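Long-range contacts in Nrps/pks (Streptomyces albus, PDB 4OPF), which is a ketosynthase domain of the oxazolomycin assembly line, probably non-elongating, that may pass on the growing polyketide chain: residues A[77-85]-A[183-191]; A[156-164]-A[333-343]. All coordinates share one frame; numbering follows the deposited sequence.

Contact 1: residues A[77-85]-A[183-191]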
# COMPACT_ATOMS: atom_id res chain seq x y z
N MSE A 77 2.87 19.55 14.46
CA MSE A 77 2.74 18.23 13.93
C MSE A 77 1.53 17.51 14.52
O MSE A 77 1.12 17.75 15.66
CB MSE A 77 3.95 17.37 14.25
CG MSE A 77 5.01 17.76 13.21
SE MSE A 77 6.73 17.21 13.97
CE MSE A 77 6.50 15.27 13.76
N ASP A 78 1.03 16.56 13.76
CA ASP A 78 0.07 15.59 14.27
C ASP A 78 0.71 14.84 15.46
O ASP A 78 1.76 14.20 15.31
CB ASP A 78 -0.33 14.66 13.13
CG ASP A 78 -1.33 13.57 13.53
OD1 ASP A 78 -1.75 13.48 14.71
OD2 ASP A 78 -1.65 12.77 12.62
N PRO A 79 0.05 14.86 16.62
CA PRO A 79 0.64 14.12 17.73
C PRO A 79 0.78 12.62 17.52
O PRO A 79 1.61 12.00 18.19
CB PRO A 79 -0.29 14.42 18.93
CG PRO A 79 -1.44 15.21 18.39
CD PRO A 79 -1.02 15.79 17.06
N GLN A 80 0.01 12.05 16.60
CA GLN A 80 0.20 10.64 16.24
C GLN A 80 1.59 10.44 15.67
O GLN A 80 2.18 9.38 15.87
CB GLN A 80 -0.86 10.20 15.22
CG GLN A 80 -2.30 10.31 15.72
CD GLN A 80 -3.32 9.84 14.68
OE1 GLN A 80 -4.11 8.96 14.97
NE2 GLN A 80 -3.32 10.44 13.47
N ALA A 81 2.14 11.44 14.98
CA ALA A 81 3.44 11.30 14.39
C ALA A 81 4.51 11.29 15.50
O ALA A 81 5.46 10.49 15.45
CB ALA A 81 3.70 12.40 13.37
N LEU A 82 4.37 12.15 16.48
CA LEU A 82 5.32 12.20 17.58
C LEU A 82 5.29 10.91 18.40
O LEU A 82 6.32 10.41 18.80
CB LEU A 82 5.01 13.36 18.49
CG LEU A 82 5.05 14.71 17.79
CD1 LEU A 82 4.57 15.85 18.66
CD2 LEU A 82 6.49 14.99 17.43
N LEU A 83 4.11 10.37 18.63
CA LEU A 83 3.99 9.13 19.33
C LEU A 83 4.62 7.97 18.58
O LEU A 83 5.23 7.11 19.18
CB LEU A 83 2.51 8.84 19.54
CG LEU A 83 2.10 7.63 20.34
CD1 LEU A 83 2.72 7.66 21.70
CD2 LEU A 83 0.57 7.57 20.46
N LEU A 84 4.43 7.91 17.27
CA LEU A 84 5.07 6.89 16.44
C LEU A 84 6.59 6.97 16.49
O LEU A 84 7.28 5.95 16.45
CB LEU A 84 4.66 7.02 14.99
CG LEU A 84 3.37 6.33 14.65
CD1 LEU A 84 3.09 6.65 13.18
CD2 LEU A 84 3.45 4.80 14.82
N LEU A 85 7.14 8.19 16.50
CA LEU A 85 8.59 8.34 16.62
C LEU A 85 9.13 7.68 17.92
O LEU A 85 10.11 6.94 17.89
CB LEU A 85 9.00 9.83 16.60
CG LEU A 85 8.95 10.46 15.20
CD1 LEU A 85 9.04 11.97 15.31
CD2 LEU A 85 10.13 9.97 14.39
N VAL A 183 9.34 -1.93 9.27
CA VAL A 183 8.67 -1.43 10.43
C VAL A 183 7.18 -1.42 10.07
O VAL A 183 6.79 -0.87 9.02
CB VAL A 183 9.11 0.02 10.71
CG1 VAL A 183 8.25 0.64 11.76
CG2 VAL A 183 10.57 0.10 11.09
N VAL A 184 6.35 -1.99 10.92
CA VAL A 184 4.90 -1.99 10.72
C VAL A 184 4.29 -1.40 11.99
O VAL A 184 4.62 -1.82 13.08
CB VAL A 184 4.40 -3.42 10.53
CG1 VAL A 184 2.89 -3.53 10.49
CG2 VAL A 184 4.93 -3.94 9.22
N ALA A 185 3.39 -0.45 11.84
CA ALA A 185 2.81 0.20 12.98
C ALA A 185 1.34 0.44 12.74
O ALA A 185 0.88 0.53 11.62
CB ALA A 185 3.44 1.57 13.20
N GLY A 186 0.65 0.67 13.83
CA GLY A 186 -0.72 1.18 13.81
C GLY A 186 -0.81 2.22 14.88
O GLY A 186 -0.22 2.06 15.95
N VAL A 187 -1.58 3.27 14.63
CA VAL A 187 -1.70 4.35 15.58
C VAL A 187 -3.09 4.99 15.48
O VAL A 187 -3.64 5.17 14.40
CB VAL A 187 -0.61 5.45 15.35
CG1 VAL A 187 -0.78 6.17 14.02
CG2 VAL A 187 -0.59 6.46 16.46
N THR A 188 -3.65 5.33 16.65
CA THR A 188 -4.84 6.18 16.73
C THR A 188 -4.77 7.01 17.97
O THR A 188 -4.57 6.48 19.04
CB THR A 188 -6.14 5.36 16.86
OG1 THR A 188 -6.36 4.61 15.68
CG2 THR A 188 -7.36 6.28 17.10
N LEU A 189 -4.90 8.30 17.80
CA LEU A 189 -5.20 9.21 18.88
C LEU A 189 -6.53 9.89 18.52
O LEU A 189 -6.79 10.18 17.36
CB LEU A 189 -4.13 10.27 19.04
CG LEU A 189 -2.81 9.75 19.62
CD1 LEU A 189 -1.79 10.90 19.71
CD2 LEU A 189 -3.01 9.16 21.01
N LEU A 190 -7.36 10.15 19.51
CA LEU A 190 -8.64 10.76 19.25
C LEU A 190 -8.49 12.25 19.14
O LEU A 190 -7.72 12.82 19.88
CB LEU A 190 -9.64 10.40 20.37
CG LEU A 190 -9.98 8.91 20.35
CD1 LEU A 190 -11.05 8.55 21.34
CD2 LEU A 190 -10.39 8.46 18.96
N PRO A 191 -9.20 12.87 18.18
CA PRO A 191 -9.39 14.34 18.13
C PRO A 191 -10.16 14.88 19.33
O PRO A 191 -9.59 15.62 20.12
CB PRO A 191 -10.21 14.55 16.85
CG PRO A 191 -10.01 13.32 16.02
CD PRO A 191 -9.79 12.20 17.00
O HOH W 1 -5.05 7.03 13.24
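Gln80 reaches from the first turn of the helix beginning at Pro79 to the backbone of Leu189, just past the end of strand 183-188, and shows how one amide can serve helix start and strand end together. The setting is an outer-layer helix packed on one of the two sheets that enclose the buried helices of the thiolase fold: the axes of helix 79-85 and strand 183-188 approach to 8.7 Å, their directions 140° apart. From Gln80 CG onward the chain is extended (chi2 -179°), and it runs antiparallel alongside the Leu189 side chain, CG against CB at 3.8 Å. This carries OE1 to Leu189 N, at 3.0 Å, in a fairly straight bond with the donor somewhat tilted from the carbonyl plane. A bound water also donates to OE1, and its second hydrogen goes to Val187 O. At the other end of the amide, NE2 bonds Arg114 O and, within the amide plane, the syn lone pair of Asp78 OD2, so bonds at both ends fix the amide's rotation. Asp78, at the N-cap, also accepts from Gln80 N through OD1, the donor lying above the carboxylate plane.

The rest of the interface is apolar. Leu189 CD1 lies against Pro79 CB at 3.9 Å, while its CD2 meets Leu83 CD2 at 4.0 Å. Leu83 and Leu84 also touch Val227 of the neighbouring strand 226-234. Val187 divides its methyls, CG2 beside Gln80 CB and CG1 against Leu84 CD1. Farther along, the other branch of Leu84 meets the strand: its CD2 sits 3.6 Å from Ala185 CB.

Contact 2: residues A[156-164]-A[333-343]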
# COMPACT_ATOMS: atom_id res chain seq x y z
N VAL A 156 -1.44 3.49 5.15
CA VAL A 156 -2.74 3.02 4.71
C VAL A 156 -3.81 3.33 5.71
O VAL A 156 -3.62 3.21 6.92
CB VAL A 156 -2.74 1.53 4.35
CG1 VAL A 156 -1.85 1.32 3.13
CG2 VAL A 156 -2.18 0.69 5.45
N ASP A 157 -4.96 3.74 5.20
CA ASP A 157 -6.14 3.87 6.06
C ASP A 157 -7.34 3.02 5.55
O ASP A 157 -7.96 3.36 4.57
CB ASP A 157 -6.55 5.33 6.20
CG ASP A 157 -7.82 5.49 7.04
OD1 ASP A 157 -8.39 4.50 7.63
OD2 ASP A 157 -8.21 6.67 7.12
N THR A 158 -7.55 1.86 6.18
CA THR A 158 -8.69 0.99 5.86
C THR A 158 -9.39 0.72 7.18
O THR A 158 -9.84 -0.39 7.44
CB THR A 158 -8.26 -0.34 5.21
OG1 THR A 158 -7.27 -0.98 5.99
CG2 THR A 158 -7.70 -0.16 3.80
N ALA A 159 -9.48 1.77 7.99
CA ALA A 159 -10.18 1.74 9.29
C ALA A 159 -9.57 0.68 10.19
O ALA A 159 -8.31 0.66 10.33
CB ALA A 159 -11.70 1.56 9.09
N CYS A 160 -10.37 -0.23 10.74
CA CYS A 160 -9.86 -1.13 11.78
C CYS A 160 -8.87 -2.14 11.25
O CYS A 160 -8.04 -2.67 12.01
CB CYS A 160 -11.02 -1.84 12.50
SG CYS A 160 -11.95 -2.98 11.44
N SER A 161 -8.91 -2.40 9.94
CA SER A 161 -7.95 -3.33 9.34
C SER A 161 -6.63 -2.68 8.89
O SER A 161 -5.76 -3.37 8.41
CB SER A 161 -8.58 -4.08 8.17
OG SER A 161 -9.01 -3.14 7.21
N SER A 162 -6.45 -1.39 9.13
CA SER A 162 -5.31 -0.64 8.57
C SER A 162 -3.96 -1.28 8.93
O SER A 162 -3.11 -1.42 8.06
CB SER A 162 -5.30 0.77 9.08
OG SER A 162 -6.45 1.47 8.67
N ALA A 163 -3.77 -1.65 10.18
CA ALA A 163 -2.48 -2.21 10.59
C ALA A 163 -2.18 -3.59 10.01
O ALA A 163 -1.02 -3.91 9.72
CB ALA A 163 -2.35 -2.26 12.11
N LEU A 164 -3.22 -4.42 9.85
CA LEU A 164 -3.07 -5.68 9.13
C LEU A 164 -2.85 -5.48 7.65
O LEU A 164 -2.07 -6.25 7.02
CB LEU A 164 -4.27 -6.60 9.34
CG LEU A 164 -4.50 -7.14 10.74
CD1 LEU A 164 -5.51 -8.28 10.73
CD2 LEU A 164 -3.23 -7.74 11.24
N HIS A 333 -12.11 -0.04 21.30
CA HIS A 333 -11.86 -0.21 19.88
C HIS A 333 -10.85 0.84 19.39
O HIS A 333 -11.22 1.98 19.15
CB HIS A 333 -13.17 -0.04 19.10
CG HIS A 333 -13.08 -0.53 17.68
ND1 HIS A 333 -11.92 -0.49 16.93
CD2 HIS A 333 -14.02 -1.05 16.85
CE1 HIS A 333 -12.14 -0.98 15.73
NE2 HIS A 333 -13.41 -1.33 15.65
N PRO A 334 -9.56 0.47 19.24
CA PRO A 334 -8.53 1.46 18.85
C PRO A 334 -8.46 1.81 17.36
O PRO A 334 -7.40 2.20 16.89
CB PRO A 334 -7.22 0.83 19.32
CG PRO A 334 -7.52 -0.56 19.72
CD PRO A 334 -8.99 -0.86 19.47
N GLN A 335 -9.58 1.72 16.65
CA GLN A 335 -9.70 2.08 15.25
C GLN A 335 -8.50 1.56 14.40
O GLN A 335 -8.29 0.35 14.33
CB GLN A 335 -9.88 3.60 15.15
CG GLN A 335 -10.76 4.18 16.24
CD GLN A 335 -12.22 3.92 15.99
OE1 GLN A 335 -12.74 4.22 14.92
NE2 GLN A 335 -12.92 3.35 17.00
N CYS A 336 -7.67 2.44 13.81
CA CYS A 336 -6.55 2.00 12.92
C CYS A 336 -5.52 1.17 13.64
O CYS A 336 -4.81 0.41 13.06
CB CYS A 336 -5.87 3.21 12.19
SG CYS A 336 -7.04 4.05 11.05
N ALA A 337 -5.40 1.36 14.93
CA ALA A 337 -4.51 0.51 15.70
C ALA A 337 -5.13 -0.84 16.18
O ALA A 337 -4.49 -1.56 16.96
CB ALA A 337 -4.04 1.30 16.93
N GLU A 338 -6.35 -1.17 15.79
CA GLU A 338 -7.04 -2.37 16.35
C GLU A 338 -6.28 -3.62 15.99
O GLU A 338 -6.08 -4.53 16.86
CB GLU A 338 -8.52 -2.52 15.85
CG GLU A 338 -9.24 -3.83 16.26
CD GLU A 338 -9.42 -4.85 15.12
OE1 GLU A 338 -8.53 -5.71 14.91
OE2 GLU A 338 -10.47 -4.84 14.44
N GLY A 339 -5.92 -3.71 14.71
CA GLY A 339 -5.21 -4.86 14.25
C GLY A 339 -3.89 -5.01 14.97
O GLY A 339 -3.43 -6.13 15.20
N ILE A 340 -3.25 -3.88 15.30
CA ILE A 340 -1.90 -3.99 15.81
C ILE A 340 -2.01 -4.39 17.29
O ILE A 340 -1.16 -5.09 17.76
CB ILE A 340 -1.00 -2.71 15.59
CG1 ILE A 340 0.46 -3.10 15.78
CG2 ILE A 340 -1.30 -1.63 16.56
CD1 ILE A 340 0.96 -3.88 14.60
N ALA A 341 -3.04 -3.94 18.00
CA ALA A 341 -3.30 -4.41 19.36
C ALA A 341 -3.55 -5.92 19.44
O ALA A 341 -3.02 -6.60 20.31
CB ALA A 341 -4.46 -3.68 19.95
N GLY A 342 -4.29 -6.43 18.46
CA GLY A 342 -4.53 -7.82 18.33
C GLY A 342 -3.31 -8.62 17.98
O GLY A 342 -3.11 -9.65 18.58
N VAL A 343 -2.48 -8.14 17.05
CA VAL A 343 -1.29 -8.86 16.69
C VAL A 343 -0.33 -8.89 17.86
O VAL A 343 0.24 -9.93 18.14
CB VAL A 343 -0.64 -8.23 15.43
CG1 VAL A 343 0.78 -8.72 15.21
CG2 VAL A 343 -1.50 -8.56 14.20
O HOH W 2 -5.56 -2.09 12.48
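Asp157 OD1 lies 3.7 Å from Cys336 SG at the start of an interface that illustrates the internal pseudo-twofold symmetry of the thiolase fold: each segment passes through a residue with positive phi and a short 3-10 turn into a buried helix. The same OD1 closes an Asx turn by accepting from Ala159 N and forms a salt bridge with Arg114, while Asp157 also packs on Gln136 of the second subunit.

At the next step the backbones exchange matching CA-H...O contacts, Cys336 CA to Ala159 O at 3.4 Å and Cys160 CA to Gln335 O at 3.3 Å. Cys160 occupies the place of the nucleophile in the TACSS motif of beta-ketoacyl synthases, and His333 that of a histidine in their active site, so they are probably the acyl-accepting cysteine and one active-site histidine. His333 carries CG opposite its backbone N (chi1 -166°), bringing the ring to Cys160; its edge faces Cys160 CB, which lies in the ring plane 3.5 Å from CE1. Glu338 OE2 comes beside the same CB, its chain bent at chi2 (-106°).

Ser162 sets its OG near Cys336 SG; this hydroxyl takes a bond from Thr158 N and gives one to Ala159 O, tying the turn into the helix. Ala163 then fits against the opposing helix, its CB 3.8 Å from Ile340 CB. Leu164 reaches farther, crossing Val343 with CD2 3.5 Å from CG2. Between the two turns lies a water with four bonds: it donates to Cys160 O and Cys336 O and accepts from Ala163 N and Gly339 N, the last at 2.8 Å.

From the N terminus the chain lays down 77-85, then 156-164, then 183-191 and finally 333-343, so the contacts alternate along the sequence and cross rather than nest. Contact 1 closes a loop of 97 intervening residues when strand 181-188 meets helix 79-95; contact 2 closes one of 168 when helix 338-352 reaches helix 162-175. Helix 162-175 leads directly into strand 181-188, which also packs on it through Val184, so the strand has helix 79-95 on one face and the central helices on the other. The contact centres lie 12 Å apart. They meet directly where Thr188 OG1 probably hydrogen-bonds Pro334 O, at 2.9 Å.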